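Local structure of conserved protein with 2 CBS domains (Pyrobaculum aerophilum, 2RIH) at the interface of chains A and B. The protein binds AMP through a pair of CBS domains (a Bateman domain) and probably acts as an adenine-nucleotide-responsive module in this hyperthermophilic archaeon. Numbering follows the deposited sequence. Chains: chain A/B, Conserved protein with 2 CBS domains.

Contact 1: the interface of chains A and B. Residues chain A 28, 31-32, 56, 59; chain B 60, 63-64.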
ATOM      1  N   ALA A  28       2.252  -8.738  11.677  1.00 22.52           N
ATOM      2  CA  ALA A  28       0.891  -8.476  11.215  1.00 22.84           C
ATOM      3  C   ALA A  28       0.003  -7.860  12.288  1.00 22.83           C
ATOM      4  O   ALA A  28      -0.770  -6.953  11.999  1.00 24.99           O
ATOM      5  CB  ALA A  28       0.255  -9.758  10.681  1.00 22.41           C
ATOM      6  N   LEU A  31       1.171  -4.157  12.956  1.00 23.72           N
ATOM      7  CA  LEU A  31       0.776  -3.333  11.810  1.00 22.50           C
ATOM      8  C   LEU A  31      -0.738  -3.083  11.776  1.00 23.42           C
ATOM      9  O   LEU A  31      -1.184  -1.957  11.533  1.00 21.40           O
ATOM     10  CB  LEU A  31       1.213  -3.985  10.500  1.00 23.15           C
ATOM     11  CG  LEU A  31       2.705  -3.962  10.144  1.00 22.12           C
ATOM     12  CD1 LEU A  31       2.898  -4.681   8.815  1.00 19.82           C
ATOM     13  CD2 LEU A  31       3.247  -2.528  10.092  1.00 17.49           C
ATOM     14  N   ALA A  32      -1.523  -4.134  12.008  1.00 24.23           N
ATOM     15  CA  ALA A  32      -2.985  -4.026  12.031  1.00 26.55           C
ATOM     16  C   ALA A  32      -3.444  -3.035  13.103  1.00 26.60           C
ATOM     17  O   ALA A  32      -4.290  -2.183  12.846  1.00 25.87           O
ATOM     18  CB  ALA A  32      -3.624  -5.400  12.279  1.00 26.19           C
ATOM     19  N   GLU A  56       2.995  -5.228   4.663  1.00 22.18           N
ATOM     20  CA  GLU A  56       1.775  -5.968   4.380  1.00 22.97           C
ATOM     21  C   GLU A  56       1.864  -6.709   3.044  1.00 21.70           C
ATOM     22  O   GLU A  56       1.224  -7.748   2.857  1.00 20.22           O
ATOM     23  CB  GLU A  56       0.576  -5.014   4.387  1.00 24.38           C
ATOM     24  CG  GLU A  56       0.640  -3.903   3.369  1.00 25.79           C
ATOM     25  CD  GLU A  56      -0.407  -2.836   3.605  1.00 27.56           C
ATOM     26  OE1 GLU A  56      -0.119  -1.664   3.323  1.00 29.84           O
ATOM     27  OE2 GLU A  56      -1.508  -3.159   4.077  1.00 31.03           O
ATOM     28  N   ILE A  59       3.687  -9.920   3.814  1.00 19.19           N
ATOM     29  CA  ILE A  59       2.721 -10.781   4.489  1.00 20.41           C
ATOM     30  C   ILE A  59       1.720 -11.362   3.477  1.00 21.12           C
ATOM     31  O   ILE A  59       1.337 -12.536   3.570  1.00 20.75           O
ATOM     32  CB  ILE A  59       2.020 -10.003   5.628  1.00 20.43           C
ATOM     33  CG1 ILE A  59       3.035  -9.750   6.758  1.00 20.67           C
ATOM     34  CG2 ILE A  59       0.770 -10.762   6.129  1.00 19.55           C
ATOM     35  CD1 ILE A  59       2.675  -8.633   7.717  1.00 20.44           C
TER
ATOM     36  N   LEU B  60      -4.054  -8.535   5.728  1.00 22.79           N
ATOM     37  CA  LEU B  60      -3.167  -8.312   6.874  1.00 24.42           C
ATOM     38  C   LEU B  60      -3.919  -8.443   8.195  1.00 23.92           C
ATOM     39  O   LEU B  60      -3.461  -9.120   9.116  1.00 23.56           O
ATOM     40  CB  LEU B  60      -2.545  -6.909   6.791  1.00 24.92           C
ATOM     41  CG  LEU B  60      -1.507  -6.571   7.863  1.00 25.88           C
ATOM     42  CD1 LEU B  60      -0.263  -7.385   7.618  1.00 26.30           C
ATOM     43  CD2 LEU B  60      -1.183  -5.083   7.877  1.00 26.94           C
ATOM     44  N   VAL B  63      -4.950 -12.019   8.942  1.00 19.22           N
ATOM     45  CA  VAL B  63      -3.796 -12.701   9.532  1.00 20.16           C
ATOM     46  C   VAL B  63      -3.663 -12.365  11.022  1.00 21.00           C
ATOM     47  O   VAL B  63      -3.519 -13.262  11.857  1.00 21.24           O
ATOM     48  CB  VAL B  63      -2.475 -12.344   8.774  1.00 20.26           C
ATOM     49  CG1 VAL B  63      -1.236 -12.924   9.486  1.00 16.60           C
ATOM     50  CG2 VAL B  63      -2.549 -12.832   7.325  1.00 19.67           C
ATOM     51  N   ALA B  64      -3.718 -11.073  11.349  1.00 22.12           N
ATOM     52  CA  ALA B  64      -3.649 -10.611  12.741  1.00 23.06           C
ATOM     53  C   ALA B  64      -4.697 -11.300  13.616  1.00 25.46           C
ATOM     54  O   ALA B  64      -4.403 -11.700  14.744  1.00 24.88           O
ATOM     55  CB  ALA B  64      -3.824  -9.094  12.808  1.00 20.99           C
TER
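B:Leu60 pushes its forked end between two helices of chain A, 24-34 and 56-64, and loses 75 Å² of surface to that chain. The two methyls divide the work. CD2 of B:Leu60 lies 3.7 Å from CB of A:Leu31 and also meets, at 3.9 Å, CB of A:Glu56, so it touches both helices at once. CD1 of B:Leu60 turns toward A:Ile59, whose CG2 is 3.8 Å away; the modelled approach to A:Ile59 CD1 is too short to be trusted. The same methyl also reaches CB of A:Ala28, at 3.9 Å. With CG anti to the backbone N (chi1 -175°), the leucine projects away from its own helix and into this groove. One turn further along, CG1 of B:Val63 packs on CB of A:Ala28 at 3.7 Å, while its CG2 faces A:Ile59 CG2. Beyond them, A:Ala32 and B:Ala64 meet CB to CB at 3.7 Å; the short side chains probably allow helix 24-34 of chain A and helix 56-64 of chain B to come close here. The patch is thus a helix-against-helix apolar seam formed by the first CBS domains, and with its symmetry twin it probably helps hold the two chains together as a dimer.

Contact 2: the interface of chains A and B. Residues chain A 93, 123, 129, 132; chain B 119, 123-124, 129.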
ATOM      1  N   ALA A  93      10.525  10.231  -2.265  1.00 21.64           N
ATOM      2  CA  ALA A  93       9.708   9.919  -3.432  1.00 23.97           C
ATOM      3  C   ALA A  93      10.520   9.189  -4.496  1.00 24.86           C
ATOM      4  O   ALA A  93      10.080   8.175  -5.024  1.00 22.98           O
ATOM      5  CB  ALA A  93       9.107  11.193  -4.023  1.00 23.57           C
ATOM      6  N   CYS A 123       1.900  12.156  -1.182  1.00 27.00           N
ATOM      7  CA  CYS A 123       1.180  12.264  -2.444  1.00 28.09           C
ATOM      8  C   CYS A 123      -0.203  12.903  -2.394  1.00 29.07           C
ATOM      9  O   CYS A 123      -0.862  13.000  -3.428  1.00 28.08           O
ATOM     10  CB  CYS A 123       1.108  10.879  -3.074  1.00 26.87           C
ATOM     11  SG  CYS A 123       2.743  10.228  -3.384  1.00 27.60           S
ATOM     12  N   LEU A 129       3.142  17.854  -3.393  1.00 22.64           N
ATOM     13  CA  LEU A 129       3.136  17.490  -4.817  1.00 25.04           C
ATOM     14  C   LEU A 129       3.922  18.498  -5.658  1.00 25.68           C
ATOM     15  O   LEU A 129       4.701  18.123  -6.537  1.00 23.07           O
ATOM     16  CB  LEU A 129       1.698  17.403  -5.356  1.00 24.50           C
ATOM     17  CG  LEU A 129       0.802  16.293  -4.808  1.00 25.55           C
ATOM     18  CD1 LEU A 129      -0.572  16.340  -5.458  1.00 28.86           C
ATOM     19  CD2 LEU A 129       1.437  14.927  -5.010  1.00 27.99           C
ATOM     20  N   LEU A 132       7.519  17.945  -5.076  1.00 28.34           N
ATOM     21  CA  LEU A 132       7.929  16.755  -5.830  1.00 27.81           C
ATOM     22  C   LEU A 132       8.045  17.045  -7.334  1.00 27.13           C
ATOM     23  O   LEU A 132       8.914  16.499  -8.005  1.00 26.64           O
ATOM     24  CB  LEU A 132       6.948  15.587  -5.631  1.00 25.76           C
ATOM     25  CG  LEU A 132       6.728  15.020  -4.228  1.00 26.73           C
ATOM     26  CD1 LEU A 132       5.798  13.808  -4.312  1.00 25.19           C
ATOM     27  CD2 LEU A 132       8.039  14.649  -3.551  1.00 24.19           C
TER
ATOM     28  N   ILE B 119      -2.480   5.362  -5.988  1.00 23.12           N
ATOM     29  CA  ILE B 119      -1.806   6.638  -5.682  1.00 25.07           C
ATOM     30  C   ILE B 119      -0.394   6.642  -6.288  1.00 24.83           C
ATOM     31  O   ILE B 119       0.118   7.689  -6.708  1.00 21.79           O
ATOM     32  CB  ILE B 119      -1.775   6.925  -4.153  1.00 27.19           C
ATOM     33  CG1 ILE B 119      -1.244   8.340  -3.861  1.00 28.70           C
ATOM     34  CG2 ILE B 119      -0.959   5.863  -3.408  1.00 24.09           C
ATOM     35  CD1 ILE B 119      -2.051   9.471  -4.500  1.00 29.47           C
ATOM     36  N   CYS B 123       1.401   9.827  -8.447  1.00 31.80           N
ATOM     37  CA  CYS B 123       2.380  10.626  -7.707  1.00 32.19           C
ATOM     38  C   CYS B 123       3.792  10.755  -8.282  1.00 32.38           C
ATOM     39  O   CYS B 123       4.549  11.610  -7.840  1.00 31.66           O
ATOM     40  CB  CYS B 123       2.509  10.050  -6.303  1.00 29.32           C
ATOM     41  SG  CYS B 123       3.259  11.142  -5.103  1.00 28.32           S
ATOM     42  N   PHE B 124       4.177   9.918  -9.231  1.00 34.83           N
ATOM     43  CA  PHE B 124       5.583   9.916  -9.656  1.00 37.00           C
ATOM     44  C   PHE B 124       5.912  10.668 -10.971  1.00 39.96           C
ATOM     45  O   PHE B 124       6.994  11.259 -11.086  1.00 37.92           O
ATOM     46  CB  PHE B 124       6.126   8.481  -9.623  1.00 36.18           C
ATOM     47  CG  PHE B 124       6.155   7.871  -8.224  1.00 36.66           C
ATOM     48  CD1 PHE B 124       6.514   8.636  -7.104  1.00 36.45           C
ATOM     49  CD2 PHE B 124       5.848   6.532  -8.027  1.00 36.77           C
ATOM     50  CE1 PHE B 124       6.542   8.077  -5.831  1.00 35.85           C
ATOM     51  CE2 PHE B 124       5.882   5.972  -6.752  1.00 35.61           C
ATOM     52  CZ  PHE B 124       6.229   6.745  -5.656  1.00 35.20           C
ATOM     53  N   LEU B 129       1.769  14.954 -11.635  1.00 31.20           N
ATOM     54  CA  LEU B 129       2.063  15.731 -10.426  1.00 30.72           C
ATOM     55  C   LEU B 129       1.723  17.204 -10.580  1.00 30.52           C
ATOM     56  O   LEU B 129       1.078  17.786  -9.704  1.00 29.74           O
ATOM     57  CB  LEU B 129       3.549  15.626 -10.036  1.00 28.71           C
ATOM     58  CG  LEU B 129       4.029  14.433  -9.215  1.00 28.48           C
ATOM     59  CD1 LEU B 129       5.548  14.472  -9.102  1.00 27.65           C
ATOM     60  CD2 LEU B 129       3.366  14.415  -7.835  1.00 26.13           C
TER
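A disulfide joins A:Cys123 to B:Cys123 across the two-fold interface of these paired CBS domains, SG to SG at 2.0 Å. The two halves reach it differently: SG of A:Cys123 sits anti to the carbonyl carbon (chi1 -60°), whereas that of B:Cys123 swings to chi1 -162°, a local departure from exact symmetry. Followed outward, A:Cys123 first presents CB to B:Ile119, whose CG1 lies 3.5 Å away and whose CD1 adds a contact at 3.7 Å; its SG then closes the covalent link. The partner sulfur, SG of B:Cys123, is flanked by CD1 of A:Leu132 at 3.8 Å, so an apolar side chain lies against the bridge. On the helices that follow, A:Leu129 and B:Leu129 meet by their CD2 methyls at 3.5 Å, a tight approach with the side chains at an oblique angle. The other branch of B:Leu129, CD1, packs on CB of A:Leu132 at 3.9 Å. Cutting B:Leu129 back to alanine is likely to open a gap between helices 126-134 of chain A and 126-133 of chain B, leaving A:Leu129 CD2 and A:Leu132 CB without these partners. CE1 of B:Phe124, in the loop after helix 119-123, comes 3.6 Å from the backbone O of A:Ala93 in helix 89-99.

Contact 3: the interface of chains A and B. Residues chain A 120, 124; chain B 96, 100-101, 119.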
ATOM      1  N   ARG A 120       1.433   7.685   1.053  1.00 26.50           N
ATOM      2  CA  ARG A 120       0.294   8.497   1.534  1.00 28.57           C
ATOM      3  C   ARG A 120       0.711   9.861   2.049  1.00 28.24           C
ATOM      4  O   ARG A 120      -0.012  10.849   1.866  1.00 29.29           O
ATOM      5  CB  ARG A 120      -0.385   7.823   2.713  1.00 30.41           C
ATOM      6  CG  ARG A 120      -1.483   6.881   2.406  1.00 32.45           C
ATOM      7  CD  ARG A 120      -1.819   6.127   3.689  1.00 34.09           C
ATOM      8  NE  ARG A 120      -3.231   5.847   3.762  1.00 36.99           N
ATOM      9  CZ  ARG A 120      -3.800   4.653   3.756  1.00 35.19           C
ATOM     10  NH1 ARG A 120      -3.106   3.522   3.717  1.00 35.27           N
ATOM     11  NH2 ARG A 120      -5.112   4.619   3.812  1.00 38.32           N
ATOM     12  N   PHE A 124      -0.627  13.357  -1.216  1.00 31.80           N
ATOM     13  CA  PHE A 124      -1.944  13.989  -1.071  1.00 32.68           C
ATOM     14  C   PHE A 124      -1.915  15.532  -1.071  1.00 34.03           C
ATOM     15  O   PHE A 124      -2.666  16.169  -1.818  1.00 36.19           O
ATOM     16  CB  PHE A 124      -2.645  13.472   0.191  1.00 33.64           C
ATOM     17  CG  PHE A 124      -3.120  12.031   0.107  1.00 33.19           C
ATOM     18  CD1 PHE A 124      -3.357  11.401  -1.115  1.00 34.20           C
ATOM     19  CD2 PHE A 124      -3.393  11.326   1.272  1.00 33.84           C
ATOM     20  CE1 PHE A 124      -3.811  10.082  -1.166  1.00 34.02           C
ATOM     21  CE2 PHE A 124      -3.862  10.009   1.231  1.00 34.84           C
ATOM     22  CZ  PHE A 124      -4.064   9.388   0.006  1.00 34.94           C
TER
ATOM     23  N   MET B  96      -9.153   9.540  -3.136  1.00 22.34           N
ATOM     24  CA  MET B  96      -8.118   8.831  -2.369  1.00 23.09           C
ATOM     25  C   MET B  96      -7.760   9.586  -1.082  1.00 21.75           C
ATOM     26  O   MET B  96      -7.663   9.008  -0.003  1.00 19.93           O
ATOM     27  CB  MET B  96      -6.853   8.673  -3.219  1.00 24.87           C
ATOM     28  CG  MET B  96      -6.971   7.643  -4.346  1.00 27.67           C
ATOM     29  SD  MET B  96      -5.405   7.451  -5.213  1.00 29.31           S
ATOM     30  CE  MET B  96      -5.919   6.684  -6.749  1.00 27.04           C
ATOM     31  N   ASN B 100      -9.128   8.678   2.472  1.00 22.21           N
ATOM     32  CA  ASN B 100      -7.892   8.094   3.010  1.00 23.25           C
ATOM     33  C   ASN B 100      -7.656   6.668   2.520  1.00 22.37           C
ATOM     34  O   ASN B 100      -7.506   5.738   3.316  1.00 19.31           O
ATOM     35  CB  ASN B 100      -7.884   8.137   4.542  1.00 25.23           C
ATOM     36  CG  ASN B 100      -6.536   7.748   5.134  1.00 27.14           C
ATOM     37  OD1 ASN B 100      -5.476   8.067   4.572  1.00 27.85           O
ATOM     38  ND2 ASN B 100      -6.569   7.061   6.274  1.00 28.64           N
ATOM     39  N   ILE B 101      -7.658   6.504   1.203  1.00 22.95           N
ATOM     40  CA  ILE B 101      -7.412   5.211   0.585  1.00 24.44           C
ATOM     41  C   ILE B 101      -6.365   5.376  -0.501  1.00 24.29           C
ATOM     42  O   ILE B 101      -6.169   6.479  -1.022  1.00 23.13           O
ATOM     43  CB  ILE B 101      -8.708   4.557   0.026  1.00 25.61           C
ATOM     44  CG1 ILE B 101      -9.427   5.504  -0.948  1.00 26.03           C
ATOM     45  CG2 ILE B 101      -9.615   4.129   1.184  1.00 25.24           C
ATOM     46  CD1 ILE B 101     -10.711   4.946  -1.547  1.00 27.06           C
ATOM     47  N   ILE B 119      -2.480   5.362  -5.988  1.00 23.12           N
ATOM     48  CA  ILE B 119      -1.806   6.638  -5.682  1.00 25.07           C
ATOM     49  C   ILE B 119      -0.394   6.642  -6.288  1.00 24.83           C
ATOM     50  O   ILE B 119       0.118   7.689  -6.708  1.00 21.79           O
ATOM     51  CB  ILE B 119      -1.775   6.925  -4.153  1.00 27.19           C
ATOM     52  CG1 ILE B 119      -1.244   8.340  -3.861  1.00 28.70           C
ATOM     53  CG2 ILE B 119      -0.959   5.863  -3.408  1.00 24.09           C
ATOM     54  CD1 ILE B 119      -2.051   9.471  -4.500  1.00 29.47           C
TER
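CG of B:Asn100 stands anti to its backbone N (chi1 -171°), which sets the amide oxygen for NE of A:Arg120, and a bend at chi3 in the arginine chain brings NH2 to the asparagine backbone. The arginine grips side-on with two nitrogens. NE donates to OD1, the amide oxygen of B:Asn100, at 3.3 Å in a fairly straight bond (161° at the hydrogen), while NH2 donates to the backbone O of B:Asn100 at 2.7 Å along a more bent path. Both acceptors lie near the guanidinium plane, yet both donors stand well above their respective carbonyl planes, and neither is on a lone pair. The guanidinium and side-chain amide planes are turned 60° apart. Beside this polar grip, the ring of A:Phe124 enters chain B by its far rim: CE1 packs on CD1 of B:Ile119 at 3.8 Å and on CB of B:Met96 at 3.9 Å. Its CZ approaches the backbone O of B:Met96 at 3.6 Å and, at 3.7 Å, that of B:Ile101, placing the ring by the end of helix 89-98 and the loop beyond. Since A:Arg120 belongs to an AMP-binding site, with no AMP modelled here, its grip on B:Asn100 may connect the nucleotide pocket to the dimer interface.

Contacts 2 and 3 lie side by side, about 11 Å apart between the centres of their C-alpha atoms, and share B:Ile119; helix 119-123 and the residue following it serve both. Contact 1 stands at the other end of the interface, about 26 Å from contact 2 and about 20 Å from contact 3, and uses helices 24-34 and 56-64 of the first CBS domain. The two chains are therefore paired through both halves of the CBS tandem: by apolar packing at one end, and by a covalent bridge and an arginine–asparagine link at the other. This division would probably fix the relative placement of the chains.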